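Local structure of glucose-resistance amylase regulator (4RK6) at residues Lys236-Lys241 against Thr272-Arg277; Ile129-Asp134 against Ile194-Met199; Val13-Pro18 against Leu43-Leu48. The protein binds glucose and probably acts as a DNA-binding regulator of transcription. All coordinates share one frame; numbering follows the deposited sequence.

Interaction 1 of 3, residues Lys236-Lys241 against Thr272-Arg277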
ATOM      1  N   LYS A 236      -1.459   8.780 -17.035  1.00 17.66           N
ATOM      2  CA  LYS A 236      -2.210   7.671 -16.446  0.50 17.29           C
ATOM      3  C   LYS A 236      -1.904   6.398 -17.239  1.00 19.97           C
ATOM      4  O   LYS A 236      -1.810   6.426 -18.473  1.00 20.61           O
ATOM      5  CB  LYS A 236      -3.714   7.957 -16.451  0.50 21.68           C
ATOM      6  CG  LYS A 236      -4.153   9.060 -15.485  0.50 25.29           C
ATOM      7  CD  LYS A 236      -5.620   9.425 -15.690  0.50 28.07           C
ATOM      8  CE  LYS A 236      -6.145  10.369 -14.612  0.50 40.61           C
ATOM      9  NZ  LYS A 236      -6.555   9.684 -13.349  0.50 29.85           N
ATOM     10  N   LEU A 237      -1.770   5.295 -16.523  1.00 18.88           N
ATOM     11  CA  LEU A 237      -1.319   4.039 -17.127  1.00 16.32           C
ATOM     12  C   LEU A 237      -2.454   3.178 -17.630  1.00 20.70           C
ATOM     13  O   LEU A 237      -3.396   2.855 -16.900  1.00 19.21           O
ATOM     14  CB  LEU A 237      -0.470   3.244 -16.128  1.00 20.19           C
ATOM     15  CG  LEU A 237       0.924   3.797 -15.906  1.00 19.81           C
ATOM     16  CD1 LEU A 237       1.458   3.366 -14.544  1.00 20.32           C
ATOM     17  CD2 LEU A 237       1.863   3.358 -17.043  1.00 20.72           C
ATOM     18  N   THR A 238      -2.321   2.803 -18.894  1.00 18.81           N
ATOM     19  CA  THR A 238      -3.115   1.733 -19.501  1.00 18.99           C
ATOM     20  C   THR A 238      -2.760   0.455 -18.750  1.00 19.71           C
ATOM     21  O   THR A 238      -1.576   0.204 -18.420  1.00 18.91           O
ATOM     22  CB  THR A 238      -2.805   1.657 -20.990  1.00 21.09           C
ATOM     23  OG1 THR A 238      -3.257   2.879 -21.601  1.00 19.61           O
ATOM     24  CG2 THR A 238      -3.506   0.483 -21.662  1.00 19.24           C
ATOM     25  N   THR A 239      -3.780  -0.335 -18.410  1.00 17.95           N
ATOM     26  CA  THR A 239      -3.577  -1.416 -17.469  1.00 18.39           C
ATOM     27  C   THR A 239      -4.595  -2.554 -17.677  1.00 24.71           C
ATOM     28  O   THR A 239      -5.739  -2.310 -18.106  1.00 21.22           O
ATOM     29  CB  THR A 239      -3.651  -0.875 -16.022  1.00 20.11           C
ATOM     30  OG1 THR A 239      -3.213  -1.870 -15.101  1.00 21.29           O
ATOM     31  CG2 THR A 239      -5.076  -0.408 -15.642  1.00 21.00           C
ATOM     32  N   VAL A 240      -4.172  -3.786 -17.392  1.00 23.73           N
ATOM     33  CA  VAL A 240      -5.124  -4.890 -17.175  1.00 23.18           C
ATOM     34  C   VAL A 240      -5.521  -4.880 -15.720  1.00 21.13           C
ATOM     35  O   VAL A 240      -4.726  -5.187 -14.811  1.00 23.82           O
ATOM     36  CB  VAL A 240      -4.584  -6.280 -17.587  1.00 25.24           C
ATOM     37  CG1 VAL A 240      -5.530  -7.403 -17.130  1.00 28.31           C
ATOM     38  CG2 VAL A 240      -4.401  -6.329 -19.087  1.00 27.84           C
ATOM     39  N   LYS A 241      -6.771  -4.520 -15.479  1.00 19.45           N
ATOM     40  CA  LYS A 241      -7.285  -4.457 -14.135  1.00 20.55           C
ATOM     41  C   LYS A 241      -7.781  -5.819 -13.670  1.00 20.87           C
ATOM     42  O   LYS A 241      -8.681  -6.389 -14.283  1.00 24.12           O
ATOM     43  CB  LYS A 241      -8.431  -3.465 -14.029  1.00 26.09           C
ATOM     44  CG  LYS A 241      -8.794  -3.175 -12.574  1.00 26.23           C
ATOM     45  CD  LYS A 241      -9.844  -2.077 -12.495  1.00 50.27           C
ATOM     46  CE  LYS A 241      -9.758  -1.282 -11.207  1.00 43.75           C
ATOM     47  NZ  LYS A 241     -10.063  -2.126 -10.042  1.00 46.89           N
ATOM     48  N   THR A 272     -10.957 -10.248 -16.335  1.00 26.46           N
ATOM     49  CA  THR A 272     -10.229  -8.979 -16.260  1.00 29.52           C
ATOM     50  C   THR A 272     -10.639  -8.116 -17.437  1.00 34.04           C
ATOM     51  O   THR A 272     -11.412  -8.522 -18.311  1.00 32.23           O
ATOM     52  CB  THR A 272      -8.699  -9.177 -16.308  1.00 27.76           C
ATOM     53  OG1 THR A 272      -8.299  -9.676 -17.586  1.00 27.76           O
ATOM     54  CG2 THR A 272      -8.262 -10.112 -15.234  1.00 24.90           C
ATOM     55  N   GLU A 273     -10.088  -6.921 -17.484  1.00 30.89           N
ATOM     56  CA  GLU A 273     -10.395  -6.015 -18.565  1.00 28.12           C
ATOM     57  C   GLU A 273      -9.211  -5.075 -18.742  1.00 19.44           C
ATOM     58  O   GLU A 273      -8.535  -4.736 -17.762  1.00 26.35           O
ATOM     59  CB  GLU A 273     -11.630  -5.209 -18.215  1.00 33.19           C
ATOM     60  CG  GLU A 273     -11.514  -4.436 -16.901  1.00 27.10           C
ATOM     61  CD  GLU A 273     -12.866  -3.975 -16.364  1.00 31.15           C
ATOM     62  OE1 GLU A 273     -13.916  -4.513 -16.811  1.00 31.68           O
ATOM     63  OE2 GLU A 273     -12.869  -3.057 -15.504  1.00 33.09           O
ATOM     64  N   LEU A 274      -9.010  -4.677 -19.979  1.00 26.27           N
ATOM     65  CA  LEU A 274      -7.898  -3.826 -20.339  1.00 23.87           C
ATOM     66  C   LEU A 274      -8.452  -2.412 -20.381  1.00 23.85           C
ATOM     67  O   LEU A 274      -9.360  -2.116 -21.153  1.00 25.27           O
ATOM     68  CB  LEU A 274      -7.324  -4.284 -21.675  1.00 25.91           C
ATOM     69  CG  LEU A 274      -5.961  -3.685 -22.009  1.00 27.30           C
ATOM     70  CD1 LEU A 274      -5.260  -4.519 -23.080  1.00 35.53           C
ATOM     71  CD2 LEU A 274      -6.083  -2.239 -22.469  1.00 31.63           C
ATOM     72  N   ILE A 275      -7.973  -1.568 -19.471  1.00 18.28           N
ATOM     73  CA  ILE A 275      -8.405  -0.207 -19.389  1.00 19.57           C
ATOM     74  C   ILE A 275      -7.417   0.697 -20.081  1.00 22.76           C
ATOM     75  O   ILE A 275      -6.248   0.826 -19.679  1.00 21.74           O
ATOM     76  CB  ILE A 275      -8.565   0.241 -17.928  1.00 19.79           C
ATOM     77  CG1 ILE A 275      -9.546  -0.673 -17.208  1.00 27.13           C
ATOM     78  CG2 ILE A 275      -9.023   1.693 -17.879  1.00 20.92           C
ATOM     79  CD1 ILE A 275      -9.729  -0.341 -15.757  1.00 24.48           C
ATOM     80  N   GLN A 276      -7.895   1.336 -21.132  1.00 18.05           N
ATOM     81  CA  GLN A 276      -7.059   2.184 -21.955  1.00 19.72           C
ATOM     82  C   GLN A 276      -7.050   3.562 -21.362  1.00 23.05           C
ATOM     83  O   GLN A 276      -8.110   4.142 -21.144  1.00 24.29           O
ATOM     84  CB  GLN A 276      -7.646   2.188 -23.360  1.00 23.90           C
ATOM     85  CG  GLN A 276      -6.933   3.007 -24.373  1.00 63.69           C
ATOM     86  CD  GLN A 276      -7.873   3.266 -25.496  1.00 87.84           C
ATOM     87  OE1 GLN A 276      -8.375   2.319 -26.108  1.00 35.06           O
ATOM     88  NE2 GLN A 276      -8.183   4.534 -25.730  1.00 28.03           N
ATOM     89  N   ARG A 277      -5.848   4.047 -21.054  1.00 22.17           N
ATOM     90  CA  ARG A 277      -5.659   5.389 -20.513  1.00 22.19           C
ATOM     91  C   ARG A 277      -4.690   6.147 -21.431  1.00 25.29           C
ATOM     92  O   ARG A 277      -4.973   6.262 -22.600  1.00 24.00           O
ATOM     93  CB  ARG A 277      -5.218   5.333 -19.051  1.00 21.67           C
ATOM     94  CG  ARG A 277      -6.218   4.593 -18.175  1.00 22.91           C
ATOM     95  CD  ARG A 277      -6.157   5.077 -16.751  1.00 23.57           C
ATOM     96  NE  ARG A 277      -7.155   4.462 -15.883  1.00 24.23           N
ATOM     97  CZ  ARG A 277      -6.895   3.531 -14.984  1.00 28.29           C
ATOM     98  NH1 ARG A 277      -5.671   3.039 -14.855  1.00 28.93           N
ATOM     99  NH2 ARG A 277      -7.872   3.088 -14.212  1.00 25.25           N
TER
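Arg-277 makes two hydrogen bonds that involve side chains, one to Thr-238 and one to Leu-237, and these hold segments 236-241 and 272-277 together where the regular strand pairing ends. The backbone N of Arg-277 donates to Thr-238 OG1 over 2.9 Å, and its guanidinium reaches back to the carbonyl of Leu-237, NH1 to O 3.1 Å. This second bond is less straight, 146° at the hydrogen, and Leu-237 O sits near the guanidinium edge, tilted 20° out of its plane. With chi1 of Thr-238 at -65°, OG1 lies beside its own backbone N, while CG2 packs on Leu-274 CD2 at 3.8 Å.

Further along, the two chains form an antiparallel ladder in the otherwise largely parallel sheet of the periplasmic-binding-protein-like fold. Thr-239 and Ile-275 are a hydrogen-bonded pair that both gives and receives, with the Ile-275 N to Thr-239 O bond short at 2.7 Å. Val-240 faces Leu-274 in a non-hydrogen-bonded pair, and Lys-241 N then donates to Glu-273 O over 2.9 Å.

Side chains pack on both faces of this ribbon. On the face of Thr-239, Lys-241 and Ile-275, Ile-275 CD1 touches the aliphatic part of Lys-241, 3.7 Å from CD, and Ile-275 CG2 lies over one face of the Arg-277 guanidinium, offset toward the rim. Thr-239 CG2 approaches Arg-277 NH1 obliquely. On the face of Val-240 and Leu-274, Val-240 CG1 meets Thr-272 OG1 at 3.6 Å.

Thr-230 of helix 229-232 also bonds Arg-277 NH1, giving that nitrogen two partners. Strand 220-223 flanks strand 238-241, with Thr-223 bonded to Thr-239 OG1 and to the backbone of Val-240, whereas helix 110-123 covers Val-240 and Thr-272 through Met-113.

Interaction 2 of 3, residues Ile129-Asp134 against Ile194-Met199. With GLC (alpha-D-glucopyranose), chain C.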
ATOM      1  N   ILE A 129       8.894  -5.550 -28.260  1.00 23.26           N
ATOM      2  CA  ILE A 129       8.181  -5.392 -26.973  1.00 23.76           C
ATOM      3  C   ILE A 129       8.954  -6.037 -25.842  1.00 26.63           C
ATOM      4  O   ILE A 129       9.468  -7.142 -25.983  1.00 25.74           O
ATOM      5  CB  ILE A 129       6.746  -5.965 -27.031  1.00 20.59           C
ATOM      6  CG1 ILE A 129       5.965  -5.337 -28.181  1.00 22.41           C
ATOM      7  CG2 ILE A 129       5.998  -5.712 -25.725  1.00 20.93           C
ATOM      8  CD1 ILE A 129       4.563  -5.850 -28.383  1.00 23.97           C
ATOM      9  N   ALA A 130       9.065  -5.332 -24.723  1.00 21.77           N
ATOM     10  CA  ALA A 130       9.728  -5.853 -23.543  1.00 20.19           C
ATOM     11  C   ALA A 130       8.714  -6.255 -22.454  1.00 25.68           C
ATOM     12  O   ALA A 130       7.680  -5.607 -22.297  1.00 22.78           O
ATOM     13  CB  ALA A 130      10.701  -4.843 -22.992  1.00 23.78           C
ATOM     14  N   LEU A 131       9.033  -7.326 -21.727  1.00 21.96           N
ATOM     15  CA  LEU A 131       8.385  -7.651 -20.467  1.00 22.53           C
ATOM     16  C   LEU A 131       9.335  -7.220 -19.363  1.00 25.00           C
ATOM     17  O   LEU A 131      10.489  -7.658 -19.309  1.00 24.14           O
ATOM     18  CB  LEU A 131       8.075  -9.158 -20.372  1.00 21.35           C
ATOM     19  CG  LEU A 131       7.334  -9.600 -19.104  1.00 24.17           C
ATOM     20  CD1 LEU A 131       5.892  -9.131 -19.134  1.00 23.57           C
ATOM     21  CD2 LEU A 131       7.352 -11.116 -18.965  1.00 24.40           C
ATOM     22  N   VAL A 132       8.846  -6.343 -18.483  1.00 20.86           N
ATOM     23  CA  VAL A 132       9.666  -5.759 -17.414  1.00 24.28           C
ATOM     24  C   VAL A 132       9.011  -6.015 -16.070  1.00 25.75           C
ATOM     25  O   VAL A 132       7.835  -5.760 -15.898  1.00 22.73           O
ATOM     26  CB  VAL A 132       9.880  -4.230 -17.589  1.00 21.65           C
ATOM     27  CG1 VAL A 132      10.764  -3.682 -16.483  1.00 21.54           C
ATOM     28  CG2 VAL A 132      10.497  -3.935 -18.951  1.00 25.08           C
ATOM     29  N   GLY A 133       9.776  -6.545 -15.126  1.00 18.49           N
ATOM     30  CA  GLY A 133       9.272  -6.865 -13.815  1.00 19.34           C
ATOM     31  C   GLY A 133       9.819  -8.193 -13.346  1.00 23.05           C
ATOM     32  O   GLY A 133      11.031  -8.427 -13.395  1.00 23.08           O
ATOM     33  N   ASP A 134       8.935  -9.055 -12.875  1.00 21.16           N
ATOM     34  CA  ASP A 134       9.339 -10.385 -12.433  1.00 19.88           C
ATOM     35  C   ASP A 134       9.388 -11.328 -13.648  1.00 27.49           C
ATOM     36  O   ASP A 134       8.379 -11.883 -14.063  1.00 25.24           O
ATOM     37  CB  ASP A 134       8.421 -10.875 -11.310  1.00 24.88           C
ATOM     38  CG  ASP A 134       8.893 -12.179 -10.695  1.00 37.51           C
ATOM     39  OD1 ASP A 134       9.850 -12.766 -11.214  1.00 30.46           O
ATOM     40  OD2 ASP A 134       8.319 -12.609  -9.685  1.00 41.64           O
ATOM     41  N   ILE A 194       5.652  -4.119 -21.296  1.00 20.55           N
ATOM     42  CA  ILE A 194       4.582  -4.673 -20.490  1.00 20.06           C
ATOM     43  C   ILE A 194       5.154  -4.810 -19.094  1.00 22.30           C
ATOM     44  O   ILE A 194       6.118  -5.544 -18.864  1.00 22.82           O
ATOM     45  CB  ILE A 194       4.119  -6.041 -21.010  1.00 20.46           C
ATOM     46  CG1 ILE A 194       3.578  -5.893 -22.434  1.00 21.23           C
ATOM     47  CG2 ILE A 194       3.061  -6.607 -20.088  1.00 19.93           C
ATOM     48  CD1 ILE A 194       3.236  -7.180 -23.143  1.00 21.18           C
ATOM     49  N   ALA A 195       4.579  -4.085 -18.148  1.00 19.60           N
ATOM     50  CA  ALA A 195       5.068  -4.074 -16.778  1.00 19.98           C
ATOM     51  C   ALA A 195       4.313  -5.088 -15.937  1.00 20.95           C
ATOM     52  O   ALA A 195       3.081  -5.058 -15.917  1.00 20.93           O
ATOM     53  CB  ALA A 195       4.884  -2.668 -16.211  1.00 23.70           C
ATOM     54  N   THR A 196       5.014  -5.954 -15.195  1.00 20.84           N
ATOM     55  CA  THR A 196       4.335  -7.052 -14.493  1.00 20.63           C
ATOM     56  C   THR A 196       3.576  -6.601 -13.241  1.00 19.59           C
ATOM     57  O   THR A 196       2.825  -7.382 -12.655  1.00 22.38           O
ATOM     58  CB  THR A 196       5.292  -8.195 -14.070  1.00 22.59           C
ATOM     59  OG1 THR A 196       6.251  -7.710 -13.116  1.00 22.19           O
ATOM     60  CG2 THR A 196       5.967  -8.769 -15.254  1.00 20.82           C
ATOM     61  N   ALA A 197       3.791  -5.354 -12.828  1.00 20.40           N
ATOM     62  CA  ALA A 197       3.000  -4.746 -11.755  1.00 20.21           C
ATOM     63  C   ALA A 197       2.945  -3.261 -11.967  1.00 18.27           C
ATOM     64  O   ALA A 197       3.780  -2.693 -12.677  1.00 20.60           O
ATOM     65  CB  ALA A 197       3.577  -5.074 -10.394  1.00 22.28           C
ATOM     66  N   ASP A 198       1.928  -2.611 -11.402  1.00 20.92           N
ATOM     67  CA  ASP A 198       1.760  -1.169 -11.604  1.00 20.46           C
ATOM     68  C   ASP A 198       3.012  -0.325 -11.258  1.00 18.69           C
ATOM     69  O   ASP A 198       3.360   0.606 -11.999  1.00 20.56           O
ATOM     70  CB  ASP A 198       0.579  -0.628 -10.797  1.00 19.44           C
ATOM     71  CG  ASP A 198      -0.736  -1.326 -11.137  1.00 22.57           C
ATOM     72  OD1 ASP A 198      -0.953  -1.749 -12.299  1.00 21.04           O
ATOM     73  OD2 ASP A 198      -1.546  -1.425 -10.198  1.00 24.51           O
HETATM   74  N   MSE A 199       3.679  -0.657 -10.154  1.00 18.45           N
HETATM   75  CA  MSE A 199       4.844   0.123  -9.679  1.00 21.56           C
HETATM   76  C   MSE A 199       5.982   0.012 -10.676  1.00 20.12           C
HETATM   77  O   MSE A 199       6.736   0.946 -10.837  1.00 20.68           O
HETATM   78  CB  MSE A 199       5.287  -0.314  -8.279  1.00 23.75           C
HETATM   79  CG  MSE A 199       4.508   0.427  -7.218  1.00 46.98           C
HETATM   80 SE   MSE A 199       5.140   2.290  -7.234  1.00 34.72          SE
HETATM   81  CE  MSE A 199       4.272   2.649  -5.505  1.00 58.25           C
TER
HETATM   82  C1  GLC C 401       1.360 -11.447  -7.494  1.00 48.41           C
HETATM   83  C2  GLC C 401       0.012 -11.875  -8.073  1.00 29.09           C
HETATM   84  C3  GLC C 401      -0.241 -11.331  -9.464  1.00 25.54           C
HETATM   85  C4  GLC C 401       0.097  -9.838  -9.501  1.00 19.81           C
HETATM   86  C5  GLC C 401       1.575  -9.682  -9.139  1.00 28.21           C
HETATM   87  C6  GLC C 401       2.005  -8.217  -9.127  1.00 23.10           C
HETATM   88  O1  GLC C 401       2.305 -12.301  -8.011  1.00 33.22           O
HETATM   89  O2  GLC C 401      -0.073 -13.297  -8.152  1.00 30.58           O
HETATM   90  O3  GLC C 401      -1.626 -11.544  -9.713  1.00 25.92           O
HETATM   91  O4  GLC C 401      -0.206  -9.312 -10.757  1.00 22.26           O
HETATM   92  O5  GLC C 401       1.812 -10.149  -7.837  1.00 30.84           O
HETATM   93  O6  GLC C 401       1.291  -7.489  -8.177  1.00 26.12           O
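Thr-196 turns its hydroxyl to Asp-134 through a chi1 of 64°, which sets OG1 between its own backbone N and carbonyl carbon. There OG1 accepts the backbone N-H of Asp-134 over 3.0 Å, while CG2 packs on Leu-131 CD1 at 3.9 Å, the two side chains crossing at about a right angle. Leu-131 has CG anti to the backbone N (chi1 -177°), and chi2 of 72° then sets CD1 against Ile-194 CG2.

Before this point in the chain, strands 129-132 and 192-195 pair in parallel. Ile-194 N donates to Ala-130 O over 2.7 Å, Ile-194 O accepts the N-H of Val-132, and Thr-196 N continues the ladder to Val-132 O at 2.9 Å. Ile-129 CG2 and Ile-194 CD1 add apolar packing beneath helices 110-123 and 144-155.

Gly-133 runs close to the hydroxyl, its CA 3.2 Å from Thr-196 OG1; a CB there would clash with OG1, and at these backbone angles it would also press against the preceding carbonyl.

Ala-197, the N-cap residue of helix 198-210, places CB 3.7 Å from C6 of the glucose, and Thr-196 O lies equally near that carbon. The sugar therefore meets this strand end by van der Waals contact, while Thr-196 OG1, bonded to both Asp-134 N and His-170 ND1, ties the pocket wall to the loop that follows strand 129-132 and to a second pocket residue.

Interaction 3 of 3, residues Val13-Pro18 against Leu43-Leu48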
ATOM      1  N   VAL A  13     -11.299 -18.122   9.657  1.00 25.77           N
ATOM      2  CA  VAL A  13     -10.439 -18.450   8.504  1.00 24.22           C
ATOM      3  C   VAL A  13      -9.156 -17.641   8.563  1.00 32.70           C
ATOM      4  O   VAL A  13      -9.122 -16.526   9.093  1.00 29.96           O
ATOM      5  CB  VAL A  13     -11.130 -18.245   7.135  1.00 24.60           C
ATOM      6  CG1 VAL A  13     -12.363 -19.146   7.048  1.00 25.80           C
ATOM      7  CG2 VAL A  13     -11.463 -16.791   6.876  1.00 31.35           C
ATOM      8  N   GLY A  14      -8.086 -18.206   8.017  1.00 24.87           N
ATOM      9  CA  GLY A  14      -6.789 -17.539   8.020  1.00 27.20           C
ATOM     10  C   GLY A  14      -6.378 -17.146   6.631  1.00 23.76           C
ATOM     11  O   GLY A  14      -6.786 -17.767   5.647  1.00 24.71           O
ATOM     12  N   VAL A  15      -5.571 -16.102   6.527  1.00 23.03           N
ATOM     13  CA  VAL A  15      -5.020 -15.687   5.238  1.00 24.03           C
ATOM     14  C   VAL A  15      -3.537 -15.508   5.451  1.00 27.76           C
ATOM     15  O   VAL A  15      -3.140 -14.895   6.428  1.00 28.45           O
ATOM     16  CB  VAL A  15      -5.612 -14.360   4.737  1.00 32.29           C
ATOM     17  CG1 VAL A  15      -5.139 -14.049   3.322  1.00 29.54           C
ATOM     18  CG2 VAL A  15      -7.119 -14.403   4.786  1.00 57.83           C
ATOM     19  N   VAL A  16      -2.745 -16.081   4.558  1.00 24.44           N
ATOM     20  CA  VAL A  16      -1.288 -16.028   4.660  1.00 27.71           C
ATOM     21  C   VAL A  16      -0.826 -15.092   3.556  1.00 23.48           C
ATOM     22  O   VAL A  16      -1.045 -15.334   2.372  1.00 28.48           O
ATOM     23  CB  VAL A  16      -0.632 -17.426   4.537  1.00 29.84           C
ATOM     24  CG1 VAL A  16       0.893 -17.327   4.609  1.00 29.75           C
ATOM     25  CG2 VAL A  16      -1.112 -18.347   5.638  1.00 27.68           C
ATOM     26  N   VAL A  17      -0.194 -14.000   3.978  1.00 29.05           N
ATOM     27  CA  VAL A  17       0.282 -12.938   3.091  1.00 25.63           C
ATOM     28  C   VAL A  17       1.820 -12.905   3.132  1.00 28.11           C
ATOM     29  O   VAL A  17       2.409 -12.997   4.204  1.00 32.26           O
ATOM     30  CB  VAL A  17      -0.248 -11.571   3.563  1.00 30.94           C
ATOM     31  CG1 VAL A  17       0.137 -10.454   2.601  1.00 48.04           C
ATOM     32  CG2 VAL A  17      -1.765 -11.631   3.742  1.00 36.82           C
ATOM     33  N   PRO A  18       2.461 -12.803   1.970  1.00 30.53           N
ATOM     34  CA  PRO A  18       3.928 -12.660   1.998  1.00 46.44           C
ATOM     35  C   PRO A  18       4.367 -11.329   2.614  1.00 48.86           C
ATOM     36  O   PRO A  18       3.672 -10.317   2.475  1.00 40.60           O
ATOM     37  CB  PRO A  18       4.331 -12.729   0.520  1.00 45.63           C
ATOM     38  CG  PRO A  18       3.104 -12.427  -0.259  1.00 55.40           C
ATOM     39  CD  PRO A  18       1.905 -12.694   0.608  1.00 33.17           C
ATOM     40  N   LEU A  43     -11.704 -13.243  10.387  1.00 30.86           N
ATOM     41  CA  LEU A  43     -10.552 -13.346   9.505  1.00 32.18           C
ATOM     42  C   LEU A  43      -9.253 -13.088  10.283  1.00 38.37           C
ATOM     43  O   LEU A  43      -9.093 -12.047  10.891  1.00 30.37           O
ATOM     44  CB  LEU A  43     -10.731 -12.326   8.402  1.00 33.10           C
ATOM     45  CG  LEU A  43      -9.707 -12.301   7.289  1.00 39.22           C
ATOM     46  CD1 LEU A  43      -9.667 -13.669   6.610  1.00 32.87           C
ATOM     47  CD2 LEU A  43     -10.087 -11.200   6.317  1.00 46.83           C
ATOM     48  N   LEU A  44      -8.346 -14.054  10.291  1.00 25.45           N
ATOM     49  CA  LEU A  44      -7.005 -13.885  10.900  1.00 30.42           C
ATOM     50  C   LEU A  44      -6.020 -13.675   9.768  1.00 32.86           C
ATOM     51  O   LEU A  44      -5.990 -14.473   8.823  1.00 29.98           O
ATOM     52  CB  LEU A  44      -6.595 -15.130  11.671  1.00 30.46           C
ATOM     53  CG  LEU A  44      -6.865 -15.209  13.170  1.00 88.00           C
ATOM     54  CD1 LEU A  44      -8.258 -14.709  13.532  1.00139.43           C
ATOM     55  CD2 LEU A  44      -6.646 -16.646  13.628  1.00 64.48           C
ATOM     56  N   ILE A  45      -5.206 -12.630   9.855  1.00 23.17           N
ATOM     57  CA  ILE A  45      -4.194 -12.365   8.853  1.00 26.48           C
ATOM     58  C   ILE A  45      -2.811 -12.611   9.473  1.00 26.78           C
ATOM     59  O   ILE A  45      -2.518 -12.147  10.581  1.00 28.11           O
ATOM     60  CB  ILE A  45      -4.277 -10.919   8.338  1.00 32.28           C
ATOM     61  CG1 ILE A  45      -5.688 -10.582   7.841  1.00 46.06           C
ATOM     62  CG2 ILE A  45      -3.231 -10.669   7.273  1.00 30.86           C
ATOM     63  CD1 ILE A  45      -6.122 -11.344   6.613  1.00 69.31           C
ATOM     64  N   THR A  46      -1.981 -13.360   8.752  1.00 31.66           N
ATOM     65  CA  THR A  46      -0.654 -13.699   9.211  1.00 34.05           C
ATOM     66  C   THR A  46       0.295 -13.424   8.044  1.00 31.60           C
ATOM     67  O   THR A  46      -0.089 -13.522   6.881  1.00 32.40           O
ATOM     68  CB  THR A  46      -0.563 -15.186   9.667  1.00 33.31           C
ATOM     69  OG1 THR A  46      -0.842 -16.053   8.559  1.00 45.04           O
ATOM     70  CG2 THR A  46      -1.528 -15.477  10.803  1.00 61.53           C
ATOM     71  N   TYR A  47       1.539 -13.062   8.359  1.00 36.26           N
ATOM     72  CA  TYR A  47       2.568 -12.875   7.345  1.00 32.68           C
ATOM     73  C   TYR A  47       3.537 -14.046   7.330  1.00 37.73           C
ATOM     74  O   TYR A  47       3.712 -14.760   8.333  1.00 40.08           O
ATOM     75  CB  TYR A  47       3.318 -11.555   7.544  1.00 45.66           C
ATOM     76  CG  TYR A  47       2.458 -10.354   7.257  1.00 36.35           C
ATOM     77  CD1 TYR A  47       2.226  -9.933   5.957  1.00 48.64           C
ATOM     78  CD2 TYR A  47       1.855  -9.645   8.292  1.00 80.45           C
ATOM     79  CE1 TYR A  47       1.430  -8.831   5.687  1.00 72.09           C
ATOM     80  CE2 TYR A  47       1.051  -8.543   8.032  1.00 66.09           C
ATOM     81  CZ  TYR A  47       0.845  -8.140   6.727  1.00107.80           C
ATOM     82  OH  TYR A  47       0.052  -7.049   6.454  1.00 96.43           O
ATOM     83  N   LEU A  48       4.121 -14.267   6.162  1.00 33.92           N
ATOM     84  CA  LEU A  48       5.046 -15.374   5.950  1.00 43.47           C
ATOM     85  C   LEU A  48       6.335 -14.842   5.329  1.00 45.69           C
ATOM     86  O   LEU A  48       6.298 -14.183   4.282  1.00 43.39           O
ATOM     87  CB  LEU A  48       4.417 -16.402   5.013  1.00 39.05           C
ATOM     88  CG  LEU A  48       5.066 -17.781   5.028  1.00 38.40           C
ATOM     89  CD1 LEU A  48       4.529 -18.579   6.207  1.00 41.64           C
ATOM     90  CD2 LEU A  48       4.790 -18.492   3.719  1.00 51.28           C
TER
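The ring of Tyr-47 has Pro-18 O at its edge, near its plane and 3.8 Å from CD1, while Val-17 O comes in obliquely. The side chains of Tyr-47 and Val-17 lie side by side, pointing the same way, with Tyr-47 CE1 3.7 Å from Val-17 CG1.

On the same side of the sheet, Ile-45 CD1 meets Val-15 CB at 3.6 Å, and Leu-43 CD1 touches both Val-13 CG2 and Val-15 CG2. The last of these approaches is tight, 3.2 Å from Leu-43 CD1 to Val-15 CG2. Helix 24-39 covers this layer through Leu-32 and Ile-29. On the other side, Val-16 CG1 packs on Leu-48 CB, beneath helix 52-64. Thr-46 OG1, set by chi1 of 62°, adds a weak hydrogen bond to Val-15 O, which already accepts Thr-46 N at 3.0 Å.

Ile-45 also meets its counterpart Ile-45 of the second subunit and makes backbone hydrogen bonds to that subunit, whose residues pack on Leu-44, Thr-46 and Tyr-47 as well. Within the chain, five backbone hydrogen bonds complete the parallel pairing, from Leu-44 N on Val-13 O to Leu-48 N on Val-17 O, in a beta-alpha-beta crossover typical of the periplasmic-binding-protein-like fold.

Interactions 1 and 2 are neighbours, their centres 13 Å apart, and they touch where Thr-239 OG1 packs against Asp-198 OD1 at 3.6 Å. Thr-223 OG1 bonds to both side chains and so bridges the two contacts. Interaction 3 lies across the centre of the chain, its centre 29 Å from that of interaction 1 and 27 Å from that of interaction 2. The glucose occupies the region between: interaction 2 contributes Thr-196 and Ala-197 to its pocket, whereas the side chains of Val-240 in interaction 1 and Pro-18 in interaction 3 stay about 9 and 8 Å from it. Thr-22 and Gln-242, each bonded to the sugar, follow strands 12-18 and 238-241.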